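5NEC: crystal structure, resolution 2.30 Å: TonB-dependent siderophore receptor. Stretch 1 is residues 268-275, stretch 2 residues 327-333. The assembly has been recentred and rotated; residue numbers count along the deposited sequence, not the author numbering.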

# COMPACT_ATOMS: atom_id res chain seq x y z
N PHE A 268 -22.36 -4.23 12.55
CA PHE A 268 -21.16 -3.77 13.21
C PHE A 268 -21.19 -4.27 14.67
O PHE A 268 -22.13 -3.98 15.42
CB PHE A 268 -21.12 -2.23 13.09
CG PHE A 268 -20.04 -1.56 13.89
CD1 PHE A 268 -18.71 -1.96 13.75
CD2 PHE A 268 -20.34 -0.53 14.76
CE1 PHE A 268 -17.71 -1.35 14.49
CE2 PHE A 268 -19.34 0.08 15.50
CZ PHE A 268 -18.02 -0.33 15.35
N TYR A 269 -20.18 -5.03 15.06
CA TYR A 269 -20.12 -5.62 16.40
C TYR A 269 -19.37 -4.76 17.44
O TYR A 269 -19.32 -5.11 18.61
CB TYR A 269 -19.54 -7.04 16.33
CG TYR A 269 -20.43 -7.90 15.47
CD1 TYR A 269 -21.64 -8.42 15.97
CD2 TYR A 269 -20.14 -8.11 14.12
CE1 TYR A 269 -22.49 -9.16 15.16
CE2 TYR A 269 -20.99 -8.85 13.32
CZ TYR A 269 -22.16 -9.37 13.86
OH TYR A 269 -22.99 -10.10 13.07
N GLY A 270 -18.83 -3.62 17.00
CA GLY A 270 -18.12 -2.71 17.90
C GLY A 270 -19.05 -1.76 18.63
O GLY A 270 -20.27 -1.88 18.58
N LEU A 271 -18.43 -0.79 19.29
CA LEU A 271 -19.08 0.09 20.25
C LEU A 271 -18.70 1.53 19.98
O LEU A 271 -17.55 1.92 20.16
CB LEU A 271 -18.62 -0.27 21.64
CG LEU A 271 -19.13 -1.60 22.18
CD1 LEU A 271 -18.29 -2.04 23.39
CD2 LEU A 271 -20.61 -1.49 22.52
N THR A 272 -19.68 2.33 19.57
CA THR A 272 -19.47 3.76 19.33
C THR A 272 -19.03 4.52 20.58
O THR A 272 -18.31 5.49 20.46
CB THR A 272 -20.72 4.44 18.73
OG1 THR A 272 -21.87 4.12 19.52
CG2 THR A 272 -20.93 3.95 17.33
N GLY A 273 -19.45 4.07 21.76
CA GLY A 273 -19.02 4.67 23.02
C GLY A 273 -17.60 4.33 23.46
O GLY A 273 -17.10 4.96 24.38
N ARG A 274 -16.98 3.31 22.87
CA ARG A 274 -15.69 2.81 23.32
C ARG A 274 -14.59 2.89 22.29
O ARG A 274 -13.47 3.26 22.61
CB ARG A 274 -15.82 1.36 23.80
CG ARG A 274 -14.49 0.72 24.17
CD ARG A 274 -14.62 -0.70 24.68
NE ARG A 274 -14.74 -1.67 23.60
CZ ARG A 274 -14.89 -2.99 23.79
NH1 ARG A 274 -14.93 -3.50 25.02
NH2 ARG A 274 -15.01 -3.80 22.74
N ASP A 275 -14.87 2.48 21.06
CA ASP A 275 -13.81 2.19 20.09
C ASP A 275 -13.32 3.45 19.40
O ASP A 275 -14.11 4.34 19.12
CB ASP A 275 -14.27 1.14 19.07
CG ASP A 275 -14.67 -0.21 19.73
OD1 ASP A 275 -14.26 -0.48 20.88
OD2 ASP A 275 -15.39 -0.99 19.07
N SER A 327 -25.01 -15.46 19.52
CA SER A 327 -24.38 -14.33 20.22
C SER A 327 -22.90 -14.13 19.88
O SER A 327 -22.24 -14.98 19.27
CB SER A 327 -24.56 -14.48 21.72
OG SER A 327 -23.78 -15.54 22.21
N VAL A 328 -22.39 -12.97 20.28
CA VAL A 328 -21.02 -12.54 19.95
C VAL A 328 -20.36 -11.88 21.16
O VAL A 328 -20.88 -10.89 21.67
CB VAL A 328 -21.03 -11.51 18.79
CG1 VAL A 328 -19.64 -10.94 18.55
CG2 VAL A 328 -21.59 -12.13 17.51
N TRP A 329 -19.21 -12.41 21.58
CA TRP A 329 -18.37 -11.72 22.56
C TRP A 329 -17.60 -10.55 21.90
O TRP A 329 -16.92 -10.76 20.89
CB TRP A 329 -17.39 -12.70 23.19
CG TRP A 329 -16.37 -12.11 24.07
CD1 TRP A 329 -16.57 -11.21 25.06
CD2 TRP A 329 -14.97 -12.39 24.05
NE1 TRP A 329 -15.37 -10.92 25.68
CE2 TRP A 329 -14.37 -11.63 25.07
CE3 TRP A 329 -14.16 -13.22 23.27
CZ2 TRP A 329 -13.00 -11.65 25.33
CZ3 TRP A 329 -12.79 -13.27 23.53
CH2 TRP A 329 -12.23 -12.48 24.56
N ARG A 330 -17.76 -9.35 22.44
CA ARG A 330 -17.03 -8.16 21.95
C ARG A 330 -15.63 -8.13 22.53
O ARG A 330 -15.35 -7.44 23.50
CB ARG A 330 -17.77 -6.88 22.28
CG ARG A 330 -19.01 -6.70 21.44
CD ARG A 330 -19.81 -5.54 21.99
NE ARG A 330 -20.90 -5.10 21.12
CZ ARG A 330 -22.07 -4.62 21.55
NH1 ARG A 330 -22.35 -4.55 22.85
NH2 ARG A 330 -22.99 -4.25 20.67
N ARG A 331 -14.76 -8.92 21.94
CA ARG A 331 -13.37 -8.92 22.33
C ARG A 331 -12.75 -7.59 21.87
O ARG A 331 -13.04 -7.03 20.79
CB ARG A 331 -12.61 -10.12 21.79
CG ARG A 331 -11.35 -9.87 21.01
CD ARG A 331 -10.10 -9.53 21.79
NE ARG A 331 -9.01 -10.23 21.09
CZ ARG A 331 -7.71 -9.98 21.16
NH1 ARG A 331 -7.20 -9.02 21.94
NH2 ARG A 331 -6.90 -10.72 20.43
N GLN A 332 -11.87 -7.13 22.72
CA GLN A 332 -11.29 -5.84 22.65
C GLN A 332 -9.85 -6.05 22.21
O GLN A 332 -9.15 -6.88 22.77
CB GLN A 332 -11.40 -5.25 24.05
CG GLN A 332 -10.50 -4.14 24.39
CD GLN A 332 -9.07 -4.54 24.64
OE1 GLN A 332 -8.19 -4.03 23.96
NE2 GLN A 332 -8.83 -5.46 25.57
N ASN A 333 -9.41 -5.33 21.19
CA ASN A 333 -8.00 -5.32 20.86
C ASN A 333 -7.55 -3.88 20.78
O ASN A 333 -8.36 -2.97 20.54
CB ASN A 333 -7.76 -6.03 19.54
CG ASN A 333 -6.37 -6.66 19.45
OD1 ASN A 333 -5.45 -6.34 20.22
ND2 ASN A 333 -6.22 -7.58 18.52
O HOH W 1 -22.28 -3.55 18.01
O HOH W 2 -16.48 -5.78 25.23

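Packing of an irregular segment, residues 268-275, against a β-strand, residues 327-333, in a TonB-dependent siderophore receptor. Stretch 1 forms neither helix nor strand, and no backbone-to-backbone hydrogen bond joins it to stretch 2; the nearest CA atoms, those of Tyr269 and Arg330, lie 6.8 Å apart. Side chains, backbone carbonyls and two waters make the contact, which buries 336 Å² over both sides. Arg330 contributes most, followed by Tyr269 and Arg274. Arg330 bonds directly to a carbonyl of stretch 1, whereas Arg274 reaches Arg330 O through a water.

The Phe268 ring is out of reach of the strand, and the residue takes part through its backbone: its O accepts a hydrogen bond from water 1 (2.6 Å from the water O). Tyr269 follows with two distinct contacts. Its ring (chi1 m) meets Val328, whose CB points toward stretch 1, and Tyr269 CE1 lies 3.9 Å from Val328 CG2, an apolar contact made obliquely to the ring. Its carbonyl accepts the one direct hydrogen bond between the stretches, from Arg330 NE to Tyr269 O at 3.0 Å with an N-H...O angle of 144°. The oxygen sits at the edge of the guanidinium, near its plane, where the N-H groups point.

Gly270 extends the same network. Its O lies 4.1 Å from Arg330 NE and is not bonded to it; water 1 links it instead to Arg330 NH2, donating to Gly270 O (2.7 Å from the water O) and accepting from Arg330 NH2 (2.8 Å from the water O). The water thus ties one guanidinium to the carbonyls of Phe268 and Gly270 at once. An ideal CB on Gly270 would point away from the strand and fall 2.5 Å from Phe268 CZ, so the ring leaves no room for one.

Leu271 points its CB toward stretch 2 and lays a methyl over one face of the Arg330 guanidinium, with Leu271 CD2 3.5 Å from Arg330 NH1. The flat face has no N-H to satisfy and can accept an apolar neighbor, while the edge remains free for polar partners. Leu271 also anchors the turn that follows: its O accepts from Arg274 N (3.1 Å) and Asp275 N (2.9 Å), and its N donates to Asp275 OD2 (3.1 Å). Thr272 and Gly273 pass through this turn without touching the strand.

The Arg274 side chain reaches back to the strand, its CB pointing toward stretch 2. A salt bridge from Arg274 NE to Asp275 OD1 (3.0 Å, angle 166°) steadies its guanidinium, one face of which is covered by Gln332, with Arg274 NH1 4.1 Å from Gln332 CB. Arg330 O lies near the guanidinium plane, 3.7 Å from Arg274 NH2; water 2 supplies the link, accepting from Arg274 NH1 (2.8 Å from the water O) and donating to Arg330 O (2.7 Å from the water O). Asp275 does not touch the strand, yet its carboxylate binds both Leu271 N and Arg274 NE, bracing two residues that do.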